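PDB 3BAL: acetylacetone-cleaving enzyme, which cleaves acetylacetone with one equivalent of molecular oxygen to give methylglyoxal and acetate, using one iron ion per subunit. Local coordinates for residues V14-N19 with T34-H39. Residues are numbered along the deposited sequence; the frame is centred on the assembly and turned at random.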
loop_
_atom_site.group_PDB
_atom_site.type_symbol
_atom_site.label_atom_id
_atom_site.label_comp_id
_atom_site.label_asym_id
_atom_site.label_seq_id
_atom_site.Cartn_x
_atom_site.Cartn_y
_atom_site.Cartn_z
ATOM N N VAL A 14 -16.044 14.546 -2.467
ATOM C CA VAL A 14 -16.194 14.933 -3.870
ATOM C C VAL A 14 -17.567 14.534 -4.415
ATOM O O VAL A 14 -17.847 13.346 -4.566
ATOM C CB VAL A 14 -15.130 14.242 -4.774
ATOM C CG1 VAL A 14 -15.302 14.709 -6.223
ATOM C CG2 VAL A 14 -13.718 14.530 -4.269
ATOM N N LYS A 15 -18.418 15.518 -4.706
ATOM C CA LYS A 15 -19.736 15.224 -5.265
ATOM C C LYS A 15 -19.534 14.853 -6.735
ATOM O O LYS A 15 -18.796 15.529 -7.452
ATOM C CB LYS A 15 -20.660 16.445 -5.170
ATOM C CG LYS A 15 -22.097 16.212 -5.671
ATOM C CD LYS A 15 -22.838 15.186 -4.810
ATOM C CE LYS A 15 -24.276 14.943 -5.290
ATOM N NZ LYS A 15 -24.371 14.356 -6.667
ATOM N N ILE A 16 -20.173 13.778 -7.185
ATOM C CA ILE A 16 -20.035 13.350 -8.571
ATOM C C ILE A 16 -21.205 13.884 -9.397
ATOM O O ILE A 16 -22.329 13.387 -9.295
ATOM C CB ILE A 16 -19.992 11.814 -8.660
ATOM C CG1 ILE A 16 -18.845 11.288 -7.789
ATOM C CG2 ILE A 16 -19.835 11.374 -10.121
ATOM C CD1 ILE A 16 -18.796 9.775 -7.655
ATOM N N SER A 17 -20.932 14.891 -10.222
ATOM C CA SER A 17 -21.965 15.513 -11.045
ATOM C C SER A 17 -21.822 15.165 -12.522
ATOM O O SER A 17 -20.714 14.966 -13.020
ATOM C CB SER A 17 -21.906 17.030 -10.870
ATOM O OG SER A 17 -21.841 17.366 -9.494
ATOM N N ASP A 18 -22.947 15.098 -13.226
ATOM C CA ASP A 18 -22.920 14.770 -14.642
ATOM C C ASP A 18 -22.100 15.773 -15.429
ATOM O O ASP A 18 -21.404 15.410 -16.376
ATOM C CB ASP A 18 -24.335 14.720 -15.207
ATOM C CG ASP A 18 -25.089 13.500 -14.750
ATOM O OD1 ASP A 18 -24.423 12.532 -14.316
ATOM O OD2 ASP A 18 -26.337 13.499 -14.836
ATOM N N ASN A 19 -22.185 17.032 -15.014
ATOM C CA ASN A 19 -21.483 18.138 -15.656
ATOM C C ASN A 19 -19.967 18.045 -15.684
ATOM O O ASN A 19 -19.332 18.733 -16.476
ATOM C CB ASN A 19 -21.857 19.451 -14.967
ATOM C CG ASN A 19 -23.295 19.830 -15.189
ATOM O OD1 ASN A 19 -23.794 20.788 -14.589
ATOM N ND2 ASN A 19 -23.980 19.086 -16.063
ATOM N N THR A 34 -16.223 8.742 -21.423
ATOM C CA THR A 34 -16.048 9.967 -20.648
ATOM C C THR A 34 -15.667 9.559 -19.226
ATOM O O THR A 34 -15.978 8.446 -18.791
ATOM C CB THR A 34 -17.339 10.845 -20.651
ATOM O OG1 THR A 34 -18.478 10.051 -20.293
ATOM C CG2 THR A 34 -17.558 11.461 -22.031
ATOM N N TRP A 35 -14.977 10.431 -18.503
ATOM C CA TRP A 35 -14.563 10.066 -17.153
ATOM C C TRP A 35 -14.419 11.247 -16.214
ATOM O O TRP A 35 -14.646 12.396 -16.596
ATOM C CB TRP A 35 -13.221 9.309 -17.197
ATOM C CG TRP A 35 -12.017 10.203 -17.470
ATOM C CD1 TRP A 35 -11.886 11.114 -18.480
ATOM C CD2 TRP A 35 -10.801 10.278 -16.709
ATOM N NE1 TRP A 35 -10.671 11.754 -18.393
ATOM C CE2 TRP A 35 -9.986 11.262 -17.315
ATOM C CE3 TRP A 35 -10.319 9.612 -15.572
ATOM C CZ2 TRP A 35 -8.718 11.597 -16.821
ATOM C CZ3 TRP A 35 -9.057 9.945 -15.085
ATOM C CH2 TRP A 35 -8.274 10.930 -15.708
ATOM N N GLN A 36 -14.041 10.921 -14.979
ATOM C CA GLN A 36 -13.800 11.887 -13.912
ATOM C C GLN A 36 -12.747 11.334 -12.955
ATOM O O GLN A 36 -12.888 10.215 -12.460
ATOM C CB GLN A 36 -15.062 12.157 -13.078
ATOM C CG GLN A 36 -16.035 13.173 -13.651
ATOM C CD GLN A 36 -17.059 13.622 -12.620
ATOM O OE1 GLN A 36 -16.695 14.110 -11.539
ATOM N NE2 GLN A 36 -18.343 13.465 -12.943
ATOM N N LEU A 37 -11.693 12.112 -12.711
ATOM C CA LEU A 37 -10.662 11.728 -11.764
ATOM C C LEU A 37 -11.242 12.163 -10.414
ATOM O O LEU A 37 -11.658 13.319 -10.259
ATOM C CB LEU A 37 -9.353 12.471 -12.049
ATOM C CG LEU A 37 -8.183 12.150 -11.103
ATOM C CD1 LEU A 37 -7.804 10.671 -11.204
ATOM C CD2 LEU A 37 -6.990 13.027 -11.462
ATOM N N LEU A 38 -11.280 11.240 -9.449
ATOM C CA LEU A 38 -11.850 11.511 -8.131
ATOM C C LEU A 38 -10.845 11.757 -7.010
ATOM O O LEU A 38 -11.118 12.525 -6.084
ATOM C CB LEU A 38 -12.763 10.349 -7.724
ATOM C CG LEU A 38 -13.943 10.064 -8.656
ATOM C CD1 LEU A 38 -14.617 8.771 -8.248
ATOM C CD2 LEU A 38 -14.931 11.225 -8.611
ATOM N N HIS A 39 -9.691 11.097 -7.084
ATOM C CA HIS A 39 -8.672 11.246 -6.048
ATOM C C HIS A 39 -7.294 10.740 -6.461
ATOM O O HIS A 39 -7.161 9.788 -7.237
ATOM C CB HIS A 39 -9.122 10.519 -4.774
ATOM C CG HIS A 39 -8.080 10.466 -3.698
ATOM N ND1 HIS A 39 -7.205 9.411 -3.559
ATOM C CD2 HIS A 39 -7.784 11.334 -2.702
ATOM C CE1 HIS A 39 -6.416 9.629 -2.523
ATOM N NE2 HIS A 39 -6.746 10.788 -1.985
HETATM O O HOH W 1 -18.218 15.795 -10.187
#
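Gln36 reaches from strand 34-41 to the backbone of Ser17; CD is anti to CA about chi2 (-166°), which carries the carboxamide away from its own strand. NE2 lies 2.8 Å from Ser17 O, but the N-H points well off the oxygen (119°), so the hydrogen bond is weak. OE1 makes its link through a water, whose oxygen is 2.6 Å away. That water accepts the Ser17 N-H at 2.9 Å and also sits 2.8 Å from Lys15 O. Beside the amide of the buried Gln36, Ile16 CG2 packs 3.8 Å from NE2. Strand 34-41 belongs to an antiparallel sheet of the cupin jelly roll, next to strand 46-53; residues 14-19 make no backbone hydrogen bond with residues 34-39, and Val14 and Lys15 instead pair antiparallel with a strand of the second subunit, so that a sheet runs on across the subunit interface. Farther along, Leu38 turns CD2 toward Ile16 CG1, 4.0 Å away, the two side chains crossing at about a right angle. Val14 CG1 approaches Leu38 CD2 at 4.2 Å, and Val14 CG2 rests 3.8 Å from Leu38 O. Here the strand is irregular: Leu38 and His39 share Thr48 of strand 46-53 as their partner, a classic beta bulge.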